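Local coordinates for protein GH5 (Bacteroidetes bacterium AC2a, PDB 4YHE) that probably hydrolyses the beta-glucosidic links of cellulose as a family 5 glycoside hydrolase built on a beta/alpha barrel, at residues F309-A320 and Y375-E386. Numbering follows the deposited sequence.
Sequences FRLYYFRYICKA and YTLQSIYDSAPE
Leu377 CD1 makes a CH-pi contact above the centre of the Tyr316 ring, 3.7 Å from its centroid, while Leu377 CG rests on CE1 and CZ. Two more CH-pi contacts follow along residues 309-320: Ala384, small enough to bring its methyl close over one face of the Tyr312 ring, toward the rim, has CB 3.4 Å from Tyr312 CE1, and Pro385 CG lies over the face of the Phe309 ring, only 7° off its normal. Ile380 is the knob in a hole formed by Tyr312, Arg315, Tyr316 and Lys319; its CD1 presses tightly on Lys319 CB at 3.4 Å. With CG anti to the backbone N (chi1 -166°), the Tyr316 ring swings toward helix 377-382 and under Leu377. Cutting this ring back to an alanine would probably leave Leu377 without its aromatic floor and open a gap beside Ile380 and Tyr381. Helix 304-323, between the seventh and eighth strands of the TIM barrel, is covered by a short C-terminal helix running nearly antiparallel, at 169°. No direct hydrogen bond joins the segments, so apolar packing carries the contact. Polar ends are held from outside: Tyr312 OH by Glu270, Tyr375 OH by Ser367, and Lys319 NZ by Asp323, while the lysine's methylenes slide past the Tyr375 ring. Thr376 N-caps the short helix, its OG1 accepting from Ser379 N at 3.0 Å; Ser383 OG donates to Ile380 O where the chain turns toward Ala384.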
loop_
_atom_site.group_PDB
_atom_site.type_symbol
_atom_site.label_atom_id
_atom_site.label_comp_id
_atom_site.label_asym_id
_atom_site.label_seq_id
_atom_site.Cartn_x
_atom_site.Cartn_y
_atom_site.Cartn_z
ATOM N N PHE A 309 -10.214 -20.527 5.813
ATOM C CA PHE A 309 -10.984 -19.322 5.581
ATOM C C PHE A 309 -10.158 -18.129 5.115
ATOM O O PHE A 309 -10.618 -17.389 4.288
ATOM C CB PHE A 309 -11.797 -18.944 6.810
ATOM C CG PHE A 309 -13.030 -19.776 6.960
ATOM C CD1 PHE A 309 -14.190 -19.436 6.295
ATOM C CD2 PHE A 309 -13.004 -20.936 7.731
ATOM C CE1 PHE A 309 -15.335 -20.227 6.420
ATOM C CE2 PHE A 309 -14.130 -21.715 7.861
ATOM C CZ PHE A 309 -15.290 -21.371 7.192
ATOM N N ARG A 310 -8.961 -17.947 5.674
ATOM C CA ARG A 310 -8.010 -16.950 5.202
ATOM C C ARG A 310 -7.627 -17.155 3.710
ATOM O O ARG A 310 -7.579 -16.206 2.927
ATOM C CB ARG A 310 -6.779 -16.959 6.117
ATOM C CG ARG A 310 -5.734 -15.898 5.757
ATOM C CD ARG A 310 -4.366 -16.303 6.252
ATOM N NE ARG A 310 -3.384 -15.246 6.199
ATOM C CZ ARG A 310 -2.064 -15.397 6.339
ATOM N NH1 ARG A 310 -1.513 -16.581 6.479
ATOM N NH2 ARG A 310 -1.283 -14.347 6.287
ATOM N N LEU A 311 -7.392 -18.395 3.315
ATOM C CA LEU A 311 -7.061 -18.700 1.929
ATOM C C LEU A 311 -8.245 -18.419 1.016
ATOM O O LEU A 311 -8.057 -17.854 -0.048
ATOM C CB LEU A 311 -6.577 -20.150 1.764
ATOM C CG LEU A 311 -5.370 -20.584 2.573
ATOM C CD1 LEU A 311 -4.900 -21.992 2.178
ATOM C CD2 LEU A 311 -4.214 -19.623 2.361
ATOM N N TYR A 312 -9.448 -18.793 1.462
ATOM C CA TYR A 312 -10.704 -18.464 0.776
ATOM C C TYR A 312 -10.847 -16.966 0.604
ATOM O O TYR A 312 -11.133 -16.489 -0.461
ATOM C CB TYR A 312 -11.925 -19.032 1.526
ATOM C CG TYR A 312 -13.236 -18.557 0.976
ATOM C CD1 TYR A 312 -13.690 -19.007 -0.274
ATOM C CD2 TYR A 312 -14.039 -17.660 1.680
ATOM C CE1 TYR A 312 -14.876 -18.560 -0.803
ATOM C CE2 TYR A 312 -15.251 -17.234 1.165
ATOM C CZ TYR A 312 -15.662 -17.688 -0.085
ATOM O OH TYR A 312 -16.834 -17.288 -0.637
ATOM N N TYR A 313 -10.622 -16.213 1.673
ATOM C CA TYR A 313 -10.634 -14.759 1.564
ATOM C C TYR A 313 -9.703 -14.231 0.474
ATOM O O TYR A 313 -10.125 -13.437 -0.354
ATOM C CB TYR A 313 -10.314 -14.205 2.942
ATOM C CG TYR A 313 -10.126 -12.724 3.078
ATOM C CD1 TYR A 313 -11.219 -11.868 3.254
ATOM C CD2 TYR A 313 -8.863 -12.179 3.142
ATOM C CE1 TYR A 313 -11.040 -10.507 3.478
ATOM C CE2 TYR A 313 -8.676 -10.821 3.359
ATOM C CZ TYR A 313 -9.761 -9.989 3.518
ATOM O OH TYR A 313 -9.564 -8.656 3.743
ATOM N N PHE A 314 -8.455 -14.716 0.420
ATOM C CA PHE A 314 -7.529 -14.292 -0.571
ATOM C C PHE A 314 -8.014 -14.689 -1.983
ATOM O O PHE A 314 -7.999 -13.891 -2.884
ATOM C CB PHE A 314 -6.129 -14.884 -0.306
ATOM C CG PHE A 314 -5.414 -14.333 0.944
ATOM C CD1 PHE A 314 -5.636 -13.061 1.413
ATOM C CD2 PHE A 314 -4.506 -15.117 1.609
ATOM C CE1 PHE A 314 -4.969 -12.584 2.538
ATOM C CE2 PHE A 314 -3.813 -14.652 2.704
ATOM C CZ PHE A 314 -4.046 -13.379 3.173
ATOM N N ARG A 315 -8.428 -15.934 -2.171
ATOM C CA ARG A 315 -8.875 -16.317 -3.493
ATOM C C ARG A 315 -10.005 -15.434 -3.965
ATOM O O ARG A 315 -9.975 -14.904 -5.065
ATOM C CB ARG A 315 -9.329 -17.761 -3.519
ATOM C CG ARG A 315 -8.231 -18.764 -3.337
ATOM C CD ARG A 315 -8.709 -20.145 -3.826
ATOM N NE ARG A 315 -9.862 -20.651 -3.055
ATOM C CZ ARG A 315 -9.793 -21.176 -1.835
ATOM N NH1 ARG A 315 -8.624 -21.288 -1.210
ATOM N NH2 ARG A 315 -10.902 -21.602 -1.238
ATOM N N TYR A 316 -10.995 -15.258 -3.117
ATOM C CA TYR A 316 -12.187 -14.494 -3.501
ATOM C C TYR A 316 -11.864 -13.021 -3.802
ATOM O O TYR A 316 -12.198 -12.508 -4.871
ATOM C CB TYR A 316 -13.243 -14.601 -2.411
ATOM C CG TYR A 316 -14.609 -14.129 -2.841
ATOM C CD1 TYR A 316 -15.510 -15.012 -3.454
ATOM C CD2 TYR A 316 -15.011 -12.808 -2.666
ATOM C CE1 TYR A 316 -16.732 -14.576 -3.909
ATOM C CE2 TYR A 316 -16.264 -12.368 -3.099
ATOM C CZ TYR A 316 -17.127 -13.271 -3.705
ATOM O OH TYR A 316 -18.376 -12.884 -4.120
ATOM N N ILE A 317 -11.241 -12.309 -2.852
ATOM C CA ILE A 317 -11.015 -10.886 -3.070
ATOM C C ILE A 317 -10.032 -10.584 -4.214
ATOM O O ILE A 317 -10.223 -9.621 -4.954
ATOM C CB ILE A 317 -10.607 -10.136 -1.774
ATOM C CG1 ILE A 317 -9.180 -10.442 -1.352
ATOM C CG2 ILE A 317 -11.625 -10.420 -0.661
ATOM C CD1 ILE A 317 -8.763 -9.703 -0.081
ATOM N N CYS A 318 -9.006 -11.414 -4.366
ATOM C CA CYS A 318 -8.025 -11.223 -5.409
ATOM C C CYS A 318 -8.648 -11.504 -6.801
ATOM O O CYS A 318 -8.266 -10.887 -7.778
ATOM C CB CYS A 318 -6.801 -12.080 -5.152
ATOM S SG CYS A 318 -5.874 -11.528 -3.644
ATOM N N LYS A 319 -9.589 -12.427 -6.854
ATOM C CA LYS A 319 -10.319 -12.675 -8.124
ATOM C C LYS A 319 -11.167 -11.455 -8.427
ATOM O O LYS A 319 -11.125 -10.891 -9.523
ATOM C CB LYS A 319 -11.177 -13.931 -8.055
ATOM C CG LYS A 319 -12.016 -14.148 -9.310
ATOM C CD LYS A 319 -11.169 -14.139 -10.563
ATOM C CE LYS A 319 -11.905 -14.785 -11.756
ATOM N NZ LYS A 319 -11.377 -14.244 -13.040
ATOM N N ALA A 320 -11.881 -10.982 -7.417
ATOM C CA ALA A 320 -12.686 -9.780 -7.602
ATOM C C ALA A 320 -11.863 -8.578 -8.101
ATOM O O ALA A 320 -12.330 -7.780 -8.919
ATOM C CB ALA A 320 -13.451 -9.445 -6.314
ATOM N N TYR A 375 -13.233 -20.071 -14.339
ATOM C CA TYR A 375 -12.837 -19.715 -12.970
ATOM C C TYR A 375 -13.445 -18.354 -12.719
ATOM O O TYR A 375 -13.078 -17.371 -13.345
ATOM C CB TYR A 375 -11.307 -19.691 -12.844
ATOM C CG TYR A 375 -10.792 -19.346 -11.445
ATOM C CD1 TYR A 375 -10.795 -20.293 -10.426
ATOM C CD2 TYR A 375 -10.318 -18.062 -11.148
ATOM C CE1 TYR A 375 -10.334 -19.974 -9.147
ATOM C CE2 TYR A 375 -9.874 -17.742 -9.847
ATOM C CZ TYR A 375 -9.896 -18.700 -8.867
ATOM O OH TYR A 375 -9.410 -18.446 -7.582
ATOM N N THR A 376 -14.421 -18.323 -11.827
ATOM C CA THR A 376 -15.215 -17.150 -11.609
ATOM C C THR A 376 -15.379 -16.912 -10.110
ATOM O O THR A 376 -15.119 -17.774 -9.278
ATOM C CB THR A 376 -16.643 -17.335 -12.190
ATOM O OG1 THR A 376 -17.305 -18.352 -11.459
ATOM C CG2 THR A 376 -16.606 -17.750 -13.667
ATOM N N LEU A 377 -15.922 -15.753 -9.794
ATOM C CA LEU A 377 -16.212 -15.437 -8.424
ATOM C C LEU A 377 -17.199 -16.477 -7.858
ATOM O O LEU A 377 -17.029 -16.974 -6.747
ATOM C CB LEU A 377 -16.783 -14.033 -8.363
ATOM C CG LEU A 377 -16.338 -13.257 -7.150
ATOM C CD1 LEU A 377 -14.835 -13.397 -6.863
ATOM C CD2 LEU A 377 -16.761 -11.798 -7.283
ATOM N N GLN A 378 -18.191 -16.848 -8.665
ATOM C CA GLN A 378 -19.149 -17.879 -8.272
ATOM C C GLN A 378 -18.495 -19.224 -7.954
ATOM O O GLN A 378 -18.856 -19.848 -6.969
ATOM C CB GLN A 378 -20.276 -18.054 -9.328
ATOM C CG GLN A 378 -21.424 -18.914 -8.791
ATOM C CD GLN A 378 -22.253 -18.215 -7.723
ATOM O OE1 GLN A 378 -22.635 -17.036 -7.880
ATOM N NE2 GLN A 378 -22.570 -18.938 -6.640
ATOM N N SER A 379 -17.542 -19.669 -8.770
ATOM C CA SER A 379 -16.868 -20.949 -8.523
ATOM C C SER A 379 -16.058 -20.941 -7.238
ATOM O O SER A 379 -16.062 -21.912 -6.512
ATOM C CB SER A 379 -16.002 -21.400 -9.694
ATOM O OG SER A 379 -14.936 -20.529 -9.985
ATOM N N ILE A 380 -15.418 -19.816 -6.930
ATOM C CA ILE A 380 -14.729 -19.677 -5.634
ATOM C C ILE A 380 -15.747 -19.705 -4.488
ATOM O O ILE A 380 -15.622 -20.483 -3.537
ATOM C CB ILE A 380 -13.929 -18.366 -5.594
ATOM C CG1 ILE A 380 -12.880 -18.317 -6.698
ATOM C CG2 ILE A 380 -13.200 -18.264 -4.263
ATOM C CD1 ILE A 380 -12.413 -16.910 -7.042
ATOM N N TYR A 381 -16.770 -18.848 -4.585
ATOM C CA TYR A 381 -17.887 -18.827 -3.647
ATOM C C TYR A 381 -18.416 -20.230 -3.316
ATOM O O TYR A 381 -18.505 -20.636 -2.145
ATOM C CB TYR A 381 -19.018 -17.982 -4.238
ATOM C CG TYR A 381 -20.125 -17.616 -3.295
ATOM C CD1 TYR A 381 -21.259 -18.431 -3.149
ATOM C CD2 TYR A 381 -20.073 -16.419 -2.564
ATOM C CE1 TYR A 381 -22.290 -18.066 -2.297
ATOM C CE2 TYR A 381 -21.096 -16.061 -1.706
ATOM C CZ TYR A 381 -22.199 -16.885 -1.580
ATOM O OH TYR A 381 -23.202 -16.529 -0.733
ATOM N N ASP A 382 -18.725 -20.992 -4.355
ATOM C CA ASP A 382 -19.309 -22.333 -4.161
ATOM C C ASP A 382 -18.336 -23.332 -3.550
ATOM O O ASP A 382 -18.751 -24.388 -3.068
ATOM C CB ASP A 382 -19.801 -22.905 -5.502
ATOM C CG ASP A 382 -20.917 -22.088 -6.119
ATOM O OD1 ASP A 382 -21.584 -21.309 -5.398
ATOM O OD2 ASP A 382 -21.111 -22.219 -7.354
ATOM N N SER A 383 -17.047 -23.030 -3.590
ATOM C CA SER A 383 -16.037 -23.906 -3.012
ATOM C C SER A 383 -15.567 -23.457 -1.617
ATOM O O SER A 383 -14.573 -23.993 -1.100
ATOM C CB SER A 383 -14.834 -24.002 -3.960
ATOM O OG SER A 383 -14.139 -22.759 -4.042
ATOM N N ALA A 384 -16.282 -22.507 -1.000
ATOM C CA ALA A 384 -15.866 -21.969 0.304
ATOM C C ALA A 384 -15.801 -23.066 1.375
ATOM O O ALA A 384 -16.633 -23.973 1.404
ATOM C CB ALA A 384 -16.815 -20.874 0.760
ATOM N N PRO A 385 -14.853 -22.954 2.313
ATOM C CA PRO A 385 -14.649 -24.061 3.254
ATOM C C PRO A 385 -15.708 -24.184 4.367
ATOM O O PRO A 385 -16.505 -23.279 4.627
ATOM C CB PRO A 385 -13.288 -23.732 3.861
ATOM C CG PRO A 385 -13.242 -22.216 3.844
ATOM C CD PRO A 385 -13.962 -21.806 2.594
ATOM N N GLU A 386 -15.665 -25.305 5.057
ATOM C CA GLU A 386 -16.644 -25.610 6.099
ATOM C C GLU A 386 -16.281 -25.007 7.456
ATOM O O GLU A 386 -15.139 -25.103 7.890
ATOM C CB GLU A 386 -16.667 -27.120 6.231
ATOM C CG GLU A 386 -17.769 -27.700 7.074
ATOM C CD GLU A 386 -17.861 -29.190 6.811
ATOM O OE1 GLU A 386 -16.801 -29.860 6.743
ATOM O OE2 GLU A 386 -18.987 -29.662 6.613
HETATM O O HOH W 1 -11.626 -21.618 -5.717
#